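Local structure of Agap007691-pb (Anopheles gambiae, 5C98) at residues F65-G70 / L296-V301; N220-K225 / N255-A260; L50-P55 / R115-T120; E193-I198 / K277-F282. The protein belongs to the serpin family and probably inhibits serine proteases, although its own function is not established. All coordinates share one frame; numbering follows the deposited sequence.

Interaction 1 of 4, residues F65-G70 / L296-V301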
loop_
_atom_site.group_PDB
_atom_site.type_symbol
_atom_site.label_atom_id
_atom_site.label_comp_id
_atom_site.label_asym_id
_atom_site.label_seq_id
_atom_site.Cartn_x
_atom_site.Cartn_y
_atom_site.Cartn_z
ATOM N N PHE A 65 0.666 14.367 -13.327
ATOM C CA PHE A 65 1.147 12.995 -13.233
ATOM C C PHE A 65 2.617 12.903 -13.610
ATOM O O PHE A 65 3.335 12.042 -13.093
ATOM C CB PHE A 65 0.332 12.099 -14.163
ATOM C CG PHE A 65 -1.049 11.761 -13.663
ATOM C CD1 PHE A 65 -1.632 12.428 -12.603
ATOM C CD2 PHE A 65 -1.764 10.743 -14.271
ATOM C CE1 PHE A 65 -2.906 12.106 -12.184
ATOM C CE2 PHE A 65 -3.048 10.399 -13.840
ATOM C CZ PHE A 65 -3.618 11.092 -12.805
ATOM N N GLN A 66 3.077 13.765 -14.510
ATOM C CA GLN A 66 4.499 13.839 -14.814
ATOM C C GLN A 66 5.283 14.242 -13.576
ATOM O O GLN A 66 6.316 13.651 -13.261
ATOM C CB GLN A 66 4.711 14.826 -15.961
ATOM C CG GLN A 66 4.271 14.260 -17.304
ATOM C CD GLN A 66 3.978 15.327 -18.338
ATOM O OE1 GLN A 66 4.361 16.501 -18.193
ATOM N NE2 GLN A 66 3.298 14.922 -19.406
ATOM N N VAL A 67 4.775 15.218 -12.834
ATOM C CA VAL A 67 5.468 15.685 -11.634
ATOM C C VAL A 67 5.407 14.629 -10.540
ATOM O O VAL A 67 6.426 14.259 -9.942
ATOM C CB VAL A 67 4.841 17.006 -11.164
ATOM C CG1 VAL A 67 5.487 17.465 -9.857
ATOM C CG2 VAL A 67 5.017 18.070 -12.224
ATOM N N ALA A 68 4.207 14.139 -10.256
ATOM C CA ALA A 68 4.010 13.255 -9.111
ATOM C C ALA A 68 4.727 11.925 -9.289
ATOM O O ALA A 68 5.322 11.398 -8.340
ATOM C CB ALA A 68 2.512 12.998 -8.907
ATOM N N PHE A 69 4.634 11.343 -10.474
ATOM C CA PHE A 69 5.037 9.969 -10.718
ATOM C C PHE A 69 6.190 9.835 -11.703
ATOM O O PHE A 69 6.680 8.721 -11.902
ATOM C CB PHE A 69 3.854 9.166 -11.297
ATOM C CG PHE A 69 2.572 9.248 -10.488
ATOM C CD1 PHE A 69 2.582 9.091 -9.108
ATOM C CD2 PHE A 69 1.350 9.474 -11.131
ATOM C CE1 PHE A 69 1.411 9.159 -8.400
ATOM C CE2 PHE A 69 0.184 9.579 -10.433
ATOM C CZ PHE A 69 0.209 9.395 -9.043
ATOM N N GLY A 70 6.610 10.914 -12.359
ATOM C CA GLY A 70 7.656 10.819 -13.359
ATOM C C GLY A 70 7.241 10.120 -14.634
ATOM O O GLY A 70 8.096 9.570 -15.334
ATOM N N LEU A 296 -0.457 16.282 -0.911
ATOM C CA LEU A 296 0.836 16.359 -1.576
ATOM C C LEU A 296 0.871 17.373 -2.716
ATOM O O LEU A 296 1.943 17.578 -3.293
ATOM C CB LEU A 296 1.205 15.000 -2.145
ATOM C CG LEU A 296 1.425 13.847 -1.150
ATOM C CD1 LEU A 296 1.641 12.539 -1.846
ATOM C CD2 LEU A 296 2.604 14.156 -0.243
ATOM N N GLY A 297 -0.258 17.986 -3.069
ATOM C CA GLY A 297 -0.320 18.947 -4.160
ATOM C C GLY A 297 -0.757 18.379 -5.487
ATOM O O GLY A 297 -0.654 19.071 -6.507
ATOM N N TYR A 298 -1.244 17.150 -5.512
ATOM C CA TYR A 298 -1.609 16.480 -6.746
ATOM C C TYR A 298 -3.104 16.213 -6.786
ATOM O O TYR A 298 -3.561 15.172 -7.260
ATOM C CB TYR A 298 -0.837 15.179 -6.888
ATOM C CG TYR A 298 0.637 15.321 -6.711
ATOM C CD1 TYR A 298 1.360 16.250 -7.450
ATOM C CD2 TYR A 298 1.317 14.521 -5.816
ATOM C CE1 TYR A 298 2.723 16.373 -7.292
ATOM C CE2 TYR A 298 2.682 14.635 -5.649
ATOM C CZ TYR A 298 3.377 15.557 -6.396
ATOM O OH TYR A 298 4.739 15.685 -6.230
ATOM N N GLY A 299 -3.883 17.173 -6.323
ATOM C CA GLY A 299 -5.315 16.995 -6.304
ATOM C C GLY A 299 -5.992 17.258 -7.624
ATOM O O GLY A 299 -7.192 17.021 -7.719
ATOM N N GLY A 300 -5.246 17.719 -8.638
ATOM C CA GLY A 300 -5.860 18.187 -9.874
ATOM C C GLY A 300 -6.808 17.194 -10.525
ATOM O O GLY A 300 -7.876 17.579 -11.007
ATOM N N VAL A 301 -6.424 15.914 -10.591
ATOM C CA VAL A 301 -7.274 14.919 -11.243
ATOM C C VAL A 301 -8.613 14.768 -10.535
ATOM O O VAL A 301 -9.582 14.305 -11.148
ATOM C CB VAL A 301 -6.563 13.564 -11.337
ATOM C CG1 VAL A 301 -6.420 12.921 -9.960
ATOM C CG2 VAL A 301 -7.301 12.632 -12.308
HETATM O O HOH W 1 6.061 13.053 -6.091
#

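Interaction 2 of 4, residues N220-K225 / N255-A260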
loop_
_atom_site.group_PDB
_atom_site.type_symbol
_atom_site.label_atom_id
_atom_site.label_comp_id
_atom_site.label_asym_id
_atom_site.label_seq_id
_atom_site.Cartn_x
_atom_site.Cartn_y
_atom_site.Cartn_z
ATOM N N ASN A 220 22.004 4.894 13.920
ATOM C CA ASN A 220 22.012 5.863 15.005
ATOM C C ASN A 220 21.424 7.192 14.557
ATOM O O ASN A 220 20.827 7.893 15.369
ATOM C CB ASN A 220 23.414 6.058 15.602
ATOM C CG ASN A 220 23.854 4.921 16.523
ATOM O OD1 ASN A 220 23.062 4.091 16.982
ATOM N ND2 ASN A 220 25.145 4.907 16.824
ATOM N N GLU A 221 21.549 7.555 13.282
ATOM C CA GLU A 221 21.009 8.842 12.841
ATOM C C GLU A 221 19.485 8.826 12.792
ATOM O O GLU A 221 18.836 9.795 13.192
ATOM C CB GLU A 221 21.583 9.226 11.479
ATOM N N LEU A 222 18.889 7.732 12.310
ATOM C CA LEU A 222 17.439 7.582 12.310
ATOM C C LEU A 222 16.905 7.224 13.689
ATOM O O LEU A 222 15.709 7.405 13.947
ATOM C CB LEU A 222 17.081 6.472 11.333
ATOM C CG LEU A 222 15.709 6.379 10.678
ATOM C CD1 LEU A 222 15.137 7.721 10.271
ATOM C CD2 LEU A 222 15.860 5.507 9.449
ATOM N N ARG A 223 17.779 6.765 14.581
ATOM C CA ARG A 223 17.438 6.375 15.943
ATOM C C ARG A 223 16.545 5.139 15.958
ATOM O O ARG A 223 15.507 5.119 16.618
ATOM C CB ARG A 223 16.796 7.507 16.762
ATOM C CG ARG A 223 17.443 8.870 16.633
ATOM C CD ARG A 223 18.839 8.850 17.157
ATOM N NE ARG A 223 18.953 8.681 18.598
ATOM C CZ ARG A 223 20.072 8.272 19.191
ATOM N NH1 ARG A 223 21.159 7.999 18.464
ATOM N NH2 ARG A 223 20.110 8.126 20.507
ATOM N N CYS A 224 16.960 4.090 15.257
ATOM C CA CYS A 224 16.190 2.856 15.264
ATOM C C CYS A 224 17.081 1.645 15.045
ATOM O O CYS A 224 18.159 1.741 14.443
ATOM C CB CYS A 224 15.040 2.893 14.254
ATOM S SG CYS A 224 15.614 3.024 12.536
ATOM N N LYS A 225 16.611 0.505 15.542
ATOM C CA LYS A 225 17.101 -0.800 15.134
ATOM C C LYS A 225 16.357 -1.240 13.881
ATOM O O LYS A 225 15.210 -0.846 13.649
ATOM C CB LYS A 225 16.830 -1.824 16.226
ATOM C CG LYS A 225 17.665 -1.698 17.457
ATOM C CD LYS A 225 17.384 -2.831 18.440
ATOM C CE LYS A 225 18.281 -2.744 19.627
ATOM N NZ LYS A 225 18.010 -3.821 20.610
ATOM N N ASN A 255 8.794 10.606 10.082
ATOM C CA ASN A 255 8.988 11.891 9.427
ATOM C C ASN A 255 10.414 12.075 8.931
ATOM O O ASN A 255 10.652 12.820 7.970
ATOM C CB ASN A 255 8.592 13.009 10.371
ATOM C CG ASN A 255 7.108 13.199 10.410
ATOM O OD1 ASN A 255 6.437 13.075 9.385
ATOM N ND2 ASN A 255 6.579 13.499 11.586
ATOM N N SER A 256 11.373 11.410 9.543
ATOM C CA SER A 256 12.778 11.575 9.191
ATOM C C SER A 256 13.186 10.780 7.959
ATOM O O SER A 256 14.073 11.213 7.212
ATOM C CB SER A 256 13.654 11.119 10.359
ATOM O OG SER A 256 13.576 11.995 11.477
ATOM N N ILE A 257 12.564 9.619 7.729
ATOM C CA ILE A 257 13.143 8.650 6.811
ATOM C C ILE A 257 13.092 9.159 5.371
ATOM O O ILE A 257 12.079 9.686 4.897
ATOM C CB ILE A 257 12.451 7.286 6.969
ATOM C CG1 ILE A 257 13.249 6.205 6.222
ATOM C CG2 ILE A 257 11.012 7.381 6.540
ATOM C CD1 ILE A 257 12.664 4.795 6.425
ATOM N N THR A 258 14.188 8.959 4.662
ATOM C CA THR A 258 14.308 9.258 3.236
ATOM C C THR A 258 14.903 8.071 2.513
ATOM O O THR A 258 15.447 7.148 3.124
ATOM C CB THR A 258 15.245 10.452 3.027
ATOM O OG1 THR A 258 16.582 10.058 3.360
ATOM C CG2 THR A 258 14.812 11.636 3.870
ATOM N N PRO A 259 14.869 8.090 1.178
ATOM C CA PRO A 259 15.554 7.023 0.428
ATOM C C PRO A 259 17.031 6.921 0.746
ATOM O O PRO A 259 17.594 5.819 0.669
ATOM C CB PRO A 259 15.309 7.420 -1.034
ATOM C CG PRO A 259 13.997 8.173 -0.961
ATOM C CD PRO A 259 14.115 8.987 0.290
ATOM N N ALA A 260 17.671 8.024 1.128
ATOM C CA ALA A 260 19.078 7.951 1.494
ATOM C C ALA A 260 19.265 7.039 2.690
ATOM O O ALA A 260 20.238 6.289 2.752
ATOM C CB ALA A 260 19.637 9.339 1.792
HETATM O O HOH W 2 14.643 9.971 13.596
#

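Interaction 3 of 4, residues L50-P55 / R115-T120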
loop_
_atom_site.group_PDB
_atom_site.type_symbol
_atom_site.label_atom_id
_atom_site.label_comp_id
_atom_site.label_asym_id
_atom_site.label_seq_id
_atom_site.Cartn_x
_atom_site.Cartn_y
_atom_site.Cartn_z
ATOM N N LEU A 50 -3.611 4.890 -10.966
ATOM C CA LEU A 50 -3.993 6.189 -11.479
ATOM C C LEU A 50 -3.389 6.443 -12.856
ATOM O O LEU A 50 -3.991 7.145 -13.677
ATOM C CB LEU A 50 -3.601 7.243 -10.439
ATOM C CG LEU A 50 -4.184 8.637 -10.550
ATOM C CD1 LEU A 50 -5.696 8.607 -10.741
ATOM C CD2 LEU A 50 -3.804 9.436 -9.316
ATOM N N SER A 51 -2.221 5.885 -13.123
ATOM C CA SER A 51 -1.540 6.071 -14.399
ATOM C C SER A 51 -2.373 5.585 -15.574
ATOM O O SER A 51 -2.142 6.012 -16.713
ATOM C CB SER A 51 -0.221 5.288 -14.402
ATOM O OG SER A 51 0.801 5.981 -13.730
ATOM N N MET A 52 -3.302 4.648 -15.342
ATOM C CA MET A 52 -4.163 4.174 -16.430
ATOM C C MET A 52 -4.946 5.323 -17.039
ATOM O O MET A 52 -5.313 5.266 -18.212
ATOM C CB MET A 52 -5.131 3.097 -15.924
ATOM C CG MET A 52 -4.463 1.883 -15.325
ATOM S SD MET A 52 -5.602 0.510 -15.070
ATOM C CE MET A 52 -6.646 1.197 -13.779
ATOM N N PHE A 53 -5.225 6.365 -16.259
ATOM C CA PHE A 53 -5.971 7.499 -16.789
ATOM C C PHE A 53 -5.088 8.528 -17.484
ATOM O O PHE A 53 -5.613 9.438 -18.125
ATOM C CB PHE A 53 -6.745 8.146 -15.639
ATOM C CG PHE A 53 -7.779 7.246 -15.065
ATOM C CD1 PHE A 53 -9.044 7.221 -15.605
ATOM C CD2 PHE A 53 -7.467 6.353 -14.043
ATOM C CE1 PHE A 53 -10.012 6.369 -15.101
ATOM C CE2 PHE A 53 -8.435 5.481 -13.546
ATOM C CZ PHE A 53 -9.703 5.498 -14.079
ATOM N N TYR A 54 -3.763 8.419 -17.377
ATOM C CA TYR A 54 -2.886 9.411 -17.989
ATOM C C TYR A 54 -3.116 9.594 -19.473
ATOM O O TYR A 54 -3.142 10.749 -19.921
ATOM C CB TYR A 54 -1.444 8.992 -17.708
ATOM C CG TYR A 54 -0.336 9.843 -18.278
ATOM C CD1 TYR A 54 -0.151 11.151 -17.840
ATOM C CD2 TYR A 54 0.589 9.306 -19.151
ATOM C CE1 TYR A 54 0.883 11.904 -18.298
ATOM C CE2 TYR A 54 1.628 10.053 -19.628
ATOM C CZ TYR A 54 1.780 11.352 -19.191
ATOM O OH TYR A 54 2.831 12.117 -19.642
ATOM N N PRO A 55 -3.307 8.545 -20.273
ATOM C CA PRO A 55 -3.557 8.768 -21.707
ATOM C C PRO A 55 -4.865 9.487 -21.997
ATOM O O PRO A 55 -5.027 10.002 -23.111
ATOM C CB PRO A 55 -3.557 7.347 -22.292
ATOM C CG PRO A 55 -2.948 6.487 -21.245
ATOM C CD PRO A 55 -3.243 7.111 -19.949
ATOM N N ARG A 115 -10.817 0.764 -25.369
ATOM C CA ARG A 115 -9.626 0.064 -25.836
ATOM C C ARG A 115 -8.625 -0.097 -24.697
ATOM O O ARG A 115 -8.092 -1.188 -24.467
ATOM C CB ARG A 115 -8.985 0.823 -27.007
ATOM C CG ARG A 115 -7.731 0.122 -27.560
ATOM C CD ARG A 115 -7.024 0.918 -28.665
ATOM N NE ARG A 115 -6.519 2.215 -28.202
ATOM C CZ ARG A 115 -5.335 2.422 -27.619
ATOM N NH1 ARG A 115 -4.497 1.415 -27.431
ATOM N NH2 ARG A 115 -4.972 3.647 -27.247
ATOM N N LEU A 116 -8.369 0.983 -23.965
ATOM C CA LEU A 116 -7.342 0.951 -22.940
ATOM C C LEU A 116 -7.786 0.125 -21.733
ATOM O O LEU A 116 -7.018 -0.697 -21.221
ATOM C CB LEU A 116 -6.976 2.377 -22.523
ATOM C CG LEU A 116 -6.166 3.152 -23.540
ATOM C CD1 LEU A 116 -6.096 4.600 -23.096
ATOM C CD2 LEU A 116 -4.784 2.549 -23.671
ATOM N N PHE A 117 -9.018 0.324 -21.271
ATOM C CA PHE A 117 -9.436 -0.272 -20.011
ATOM C C PHE A 117 -10.020 -1.662 -20.176
ATOM O O PHE A 117 -10.012 -2.430 -19.207
ATOM C CB PHE A 117 -10.392 0.670 -19.273
ATOM C CG PHE A 117 -9.693 1.781 -18.537
ATOM C CD1 PHE A 117 -9.059 2.820 -19.215
ATOM C CD2 PHE A 117 -9.640 1.789 -17.150
ATOM C CE1 PHE A 117 -8.411 3.830 -18.533
ATOM C CE2 PHE A 117 -8.980 2.812 -16.465
ATOM C CZ PHE A 117 -8.359 3.820 -17.160
ATOM N N HIS A 118 -10.520 -2.009 -21.359
ATOM C CA HIS A 118 -11.060 -3.348 -21.582
ATOM C C HIS A 118 -10.080 -4.272 -22.262
ATOM O O HIS A 118 -10.187 -5.491 -22.097
ATOM C CB HIS A 118 -12.332 -3.310 -22.435
ATOM C CG HIS A 118 -13.469 -2.580 -21.800
ATOM N ND1 HIS A 118 -14.566 -2.153 -22.516
ATOM C CD2 HIS A 118 -13.692 -2.217 -20.517
ATOM C CE1 HIS A 118 -15.408 -1.541 -21.701
ATOM N NE2 HIS A 118 -14.899 -1.565 -20.483
ATOM N N ARG A 119 -9.150 -3.726 -23.052
ATOM C CA ARG A 119 -8.324 -4.538 -23.933
ATOM C C ARG A 119 -6.830 -4.256 -23.842
ATOM O O ARG A 119 -6.072 -4.850 -24.610
ATOM C CB ARG A 119 -8.804 -4.420 -25.404
ATOM C CG ARG A 119 -10.339 -4.570 -25.559
ATOM C CD ARG A 119 -10.836 -4.631 -27.024
ATOM N NE ARG A 119 -10.467 -3.450 -27.800
ATOM C CZ ARG A 119 -11.222 -2.364 -27.958
ATOM N NH1 ARG A 119 -12.419 -2.273 -27.397
ATOM N NH2 ARG A 119 -10.772 -1.359 -28.695
ATOM N N THR A 120 -6.376 -3.385 -22.930
ATOM C CA THR A 120 -4.952 -3.082 -22.791
ATOM C C THR A 120 -4.482 -3.268 -21.346
ATOM O O THR A 120 -3.620 -4.106 -21.067
ATOM C CB THR A 120 -4.638 -1.647 -23.244
ATOM O OG1 THR A 120 -5.222 -1.405 -24.531
ATOM C CG2 THR A 120 -3.150 -1.433 -23.324
#

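Interaction 4 of 4, residues E193-I198 / K277-F282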
loop_
_atom_site.group_PDB
_atom_site.type_symbol
_atom_site.label_atom_id
_atom_site.label_comp_id
_atom_site.label_asym_id
_atom_site.label_seq_id
_atom_site.Cartn_x
_atom_site.Cartn_y
_atom_site.Cartn_z
ATOM N N GLU A 193 2.474 -11.125 25.740
ATOM C CA GLU A 193 3.470 -10.207 26.240
ATOM C C GLU A 193 2.984 -8.784 26.041
ATOM O O GLU A 193 2.228 -8.483 25.105
ATOM C CB GLU A 193 4.831 -10.403 25.550
ATOM C CG GLU A 193 5.394 -11.803 25.723
ATOM C CD GLU A 193 6.842 -11.950 25.286
ATOM O OE1 GLU A 193 7.595 -10.952 25.310
ATOM O OE2 GLU A 193 7.239 -13.087 24.937
ATOM N N LEU A 194 3.473 -7.903 26.899
ATOM C CA LEU A 194 3.135 -6.501 26.788
ATOM C C LEU A 194 3.598 -5.953 25.438
ATOM O O LEU A 194 4.691 -6.269 24.943
ATOM C CB LEU A 194 3.817 -5.737 27.926
ATOM C CG LEU A 194 3.592 -4.232 27.955
ATOM C CD1 LEU A 194 3.600 -3.766 29.417
ATOM C CD2 LEU A 194 4.645 -3.498 27.155
ATOM N N PHE A 195 2.763 -5.122 24.833
ATOM C CA PHE A 195 3.175 -4.289 23.706
ATOM C C PHE A 195 2.744 -2.872 24.041
ATOM O O PHE A 195 1.617 -2.658 24.488
ATOM C CB PHE A 195 2.511 -4.754 22.393
ATOM C CG PHE A 195 2.992 -4.020 21.177
ATOM C CD1 PHE A 195 2.391 -2.852 20.795
ATOM C CD2 PHE A 195 4.037 -4.508 20.409
ATOM C CE1 PHE A 195 2.824 -2.153 19.683
ATOM C CE2 PHE A 195 4.476 -3.812 19.301
ATOM C CZ PHE A 195 3.873 -2.658 18.938
ATOM N N GLN A 196 3.630 -1.905 23.848
ATOM C CA GLN A 196 3.386 -0.530 24.295
ATOM C C GLN A 196 2.557 0.207 23.250
ATOM O O GLN A 196 3.015 1.130 22.585
ATOM C CB GLN A 196 4.699 0.207 24.573
ATOM C CG GLN A 196 5.565 -0.365 25.665
ATOM C CD GLN A 196 6.638 0.602 26.173
ATOM O OE1 GLN A 196 6.788 1.736 25.684
ATOM N NE2 GLN A 196 7.379 0.157 27.182
ATOM N N PHE A 197 1.289 -0.192 23.142
ATOM C CA PHE A 197 0.394 0.454 22.197
ATOM C C PHE A 197 0.177 1.904 22.597
ATOM O O PHE A 197 0.105 2.233 23.783
ATOM C CB PHE A 197 -0.959 -0.244 22.175
ATOM C CG PHE A 197 -0.926 -1.642 21.624
ATOM C CD1 PHE A 197 -0.865 -1.867 20.251
ATOM C CD2 PHE A 197 -1.013 -2.729 22.461
ATOM C CE1 PHE A 197 -0.866 -3.155 19.747
ATOM C CE2 PHE A 197 -1.040 -4.012 21.947
ATOM C CZ PHE A 197 -0.963 -4.224 20.601
ATOM N N ILE A 198 0.027 2.774 21.595
ATOM C CA ILE A 198 -0.179 4.191 21.887
ATOM C C ILE A 198 -1.453 4.410 22.701
ATOM O O ILE A 198 -1.489 5.285 23.566
ATOM C CB ILE A 198 -0.144 5.025 20.586
ATOM C CG1 ILE A 198 -0.095 6.534 20.904
ATOM C CG2 ILE A 198 -1.347 4.724 19.698
ATOM C CD1 ILE A 198 0.343 7.372 19.731
ATOM N N LYS A 277 11.576 -10.844 18.736
ATOM C CA LYS A 277 10.224 -10.867 19.254
ATOM C C LYS A 277 9.397 -9.873 18.467
ATOM O O LYS A 277 9.846 -8.762 18.207
ATOM C CB LYS A 277 10.161 -10.544 20.732
ATOM C CG LYS A 277 10.798 -11.619 21.579
ATOM C CD LYS A 277 10.587 -11.305 23.027
ATOM C CE LYS A 277 10.846 -12.494 23.920
ATOM N NZ LYS A 277 10.350 -12.218 25.297
ATOM N N LEU A 278 8.189 -10.299 18.077
ATOM C CA LEU A 278 7.323 -9.497 17.208
ATOM C C LEU A 278 5.897 -9.897 17.555
ATOM O O LEU A 278 5.629 -11.093 17.680
ATOM C CB LEU A 278 7.608 -9.867 15.741
ATOM C CG LEU A 278 6.965 -9.108 14.587
ATOM C CD1 LEU A 278 7.611 -7.743 14.416
ATOM C CD2 LEU A 278 7.096 -9.887 13.282
ATOM N N PRO A 279 4.957 -8.967 17.706
ATOM C CA PRO A 279 3.559 -9.400 17.843
ATOM C C PRO A 279 3.099 -10.188 16.625
ATOM O O PRO A 279 3.523 -9.931 15.496
ATOM C CB PRO A 279 2.783 -8.085 17.985
ATOM C CG PRO A 279 3.663 -7.059 17.405
ATOM C CD PRO A 279 5.068 -7.501 17.643
ATOM N N LYS A 280 2.234 -11.179 16.868
ATOM C CA LYS A 280 1.530 -11.857 15.781
ATOM C C LYS A 280 0.443 -10.892 15.336
ATOM O O LYS A 280 -0.615 -10.814 15.953
ATOM C CB LYS A 280 0.946 -13.177 16.274
ATOM C CG LYS A 280 0.389 -14.037 15.178
ATOM C CD LYS A 280 -0.269 -15.290 15.739
ATOM C CE LYS A 280 -1.110 -15.978 14.680
ATOM N NZ LYS A 280 -0.342 -16.997 13.919
ATOM N N PHE A 281 0.694 -10.126 14.272
ATOM C CA PHE A 281 -0.145 -8.986 13.962
ATOM C C PHE A 281 -0.610 -9.044 12.520
ATOM O O PHE A 281 -0.062 -9.762 11.676
ATOM C CB PHE A 281 0.562 -7.614 14.216
ATOM C CG PHE A 281 1.554 -7.206 13.153
ATOM C CD1 PHE A 281 2.854 -7.692 13.133
ATOM C CD2 PHE A 281 1.189 -6.312 12.154
ATOM C CE1 PHE A 281 3.756 -7.329 12.164
ATOM C CE2 PHE A 281 2.111 -5.926 11.163
ATOM C CZ PHE A 281 3.380 -6.442 11.157
ATOM N N PHE A 282 -1.644 -8.264 12.262
ATOM C CA PHE A 282 -2.025 -7.948 10.901
ATOM C C PHE A 282 -2.391 -6.476 10.864
ATOM O O PHE A 282 -2.646 -5.843 11.896
ATOM C CB PHE A 282 -3.195 -8.800 10.434
ATOM C CG PHE A 282 -4.497 -8.387 11.027
ATOM C CD1 PHE A 282 -4.858 -8.793 12.291
ATOM C CD2 PHE A 282 -5.358 -7.570 10.303
ATOM C CE1 PHE A 282 -6.068 -8.408 12.830
ATOM C CE2 PHE A 282 -6.553 -7.164 10.834
ATOM C CZ PHE A 282 -6.913 -7.591 12.110
#

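Interaction 1 of 4, residues F65-G70 / L296-V301
Phe65 meets Val301 obliquely, CZ lying 4.0 Å from Val301 CG2, and the two side chains cross at about a right angle. The ring gets there although the bond from CA to CB points away from 296-301: CG stands anti to the carbonyl carbon (chi1 -76°), and the ring then extends back toward the valine. Two residues on, Val67 adds a contact at the exposed border, CG1 lying 3.9 Å from Tyr298 CE1. Ala68 carries the centre. Its CB sits 3.4 Å from the centroid of the Tyr298 ring and only 3° off the ring normal, a CH-pi contact over the middle of one face; Leu296 O lies over the opposite face. The tyrosine belongs to the turn that follows helix 289-295, where Gly297, with positive phi, closes a Schellman motif, so the last turn of helix 59-69 packs on the exit from another helix of the serpin fold. Beyond the ring, the phenol is tied back to the same alanine through a water, which donates to Ala68 O at 2.9 Å and lies 2.9 Å from Tyr298 OH. Phe69 turns to other partners, meeting Phe24 of helix 15-32 edge-to-face.

Interaction 2 of 4, residues N220-K225 / N255-A260
Leu222 CD1 meets Ser256 CB at 3.7 Å, the closest approach between 220-225 and 255-260. This branched end carries the whole direct contact. The leucine has CG anti to the backbone N (chi1 -156°), which swings both methyls toward the helix end: CD1 also lies 4.1 Å from the backbone N of Ile257, while CD2 stands 4.2 Å from Ile257 CG1. Leu222 and Ile257 are both buried, yet the packing is modest, with 114 Å² buried in all and no direct hydrogen bond. The looser side, at the partly exposed Ser256, carries a single bridging water. Ser256 has two conformers; in the one given, the water donates to Leu222 O at 2.8 Å and to Ser256 OG at 3.1 Å, a bridge that is less certain for that reason. In the same conformer OG also hydrogen-bonds to Gln252 O of its own helix. The leucine sits in a tight turn between two antiparallel strands, with Arg223 and Cys224 both facing His219 in a G1 beta bulge. Thus the hairpin of strands 204-219 and 224-230 rests on the junction between helices 250-256 and 259-268, and Ile257 continues from that junction onto Leu26 of helix 15-32.

Interaction 3 of 4, residues L50-P55 / R115-T120
Phe117 drives the edge of its ring against the face of Phe53, with CZ 3.6 Å above the Phe53 plane and over its centre. The centroids are 4.8 Å apart and the planes meet at 52°, an edge-to-face pair tilted well away from perpendicular. The same ring end is held by Met52, whose CB lies 3.5 Å from Phe117 CZ. The bend of Met52 at chi3 (-67°) brings CE to 3.9 Å from Phe117 CE2; SD itself lies 5.0 Å from the ring centroid, an oblique Met-aromatic contact. Met52 O also lies against the ring, 3.4 Å from Phe117 CE1, and this carbonyl is buried without a hydrogen-bonding partner in the model. Farther along, Pro55 CB touches Leu116 CD1 at 3.8 Å, adding a second apolar point beside the aromatic cluster. The contact thereby joins the turn after helix 43-51 to the end of helix 111-119. Helix 75-89 packs against the turn through Gln82, which meets Met52, and against the following 3-10 segment through Val75 and Ile79, which meet Pro55. Strand 95-104 borders the contact as well, with Ser99 against Met52 and Val101 against Phe117.

Interaction 4 of 4, residues E193-I198 / K277-F282
The Phe195 ring meets Pro279 obliquely, CE2 lying 3.8 Å from Pro279 CG, while Phe372 packs on the same phenylalanine edge-to-face. Phe195 also serves a neighbouring ring: its CD1 stands 3.3 Å above the centre of one face of Phe197. With CG anti to the backbone N (chi1 -175°), the Phe195 ring is carried out to the proline, and Phe354 of strand 354-360 packs on both residues. Two residues earlier on each segment the contact changes character. Lys277 NZ donates to Glu193 OE1 at 3.0 Å and more weakly to OE2 at 3.3 Å, so the ammonium group spans both oxygens of the carboxylate. It meets OE1 on the syn side, 18° out of the carboxylate plane. Both side chains are extended beyond CG and cross at about a right angle. In the strand-rich half of the serpin fold, strands 191-194 and 270-287 each pair with 204-219; between these segments the contact is through side chains, without a hydrogen bond between their backbones. The contact thus pairs a buried apolar meeting of Phe195 and Pro279 with a charge pair at the partly exposed end, which probably largely neutralises itself.

Interactions 1 and 3 are neighbours, their centres about 17 Å apart, and they touch directly: Gln66 bonds to Tyr54, and Phe65 packs on Tyr54 and on the given conformer of Leu50, so helix 59-69 lies against helix 43-51 and the turn after it. Interactions 2 and 4 lie in the strand-rich part, their centres about 22 Å apart, and both involve partners of strand 204-219. Interaction 4 is opposite interactions 1 and 3 across the chain's centre. Interactions 1, 2 and 3 are buried, whereas interaction 4 is partly buried and has the only salt bridge. Waters bridge the segments in interactions 1 and, less certainly, 2, while interaction 3 relies on apolar and aromatic packing.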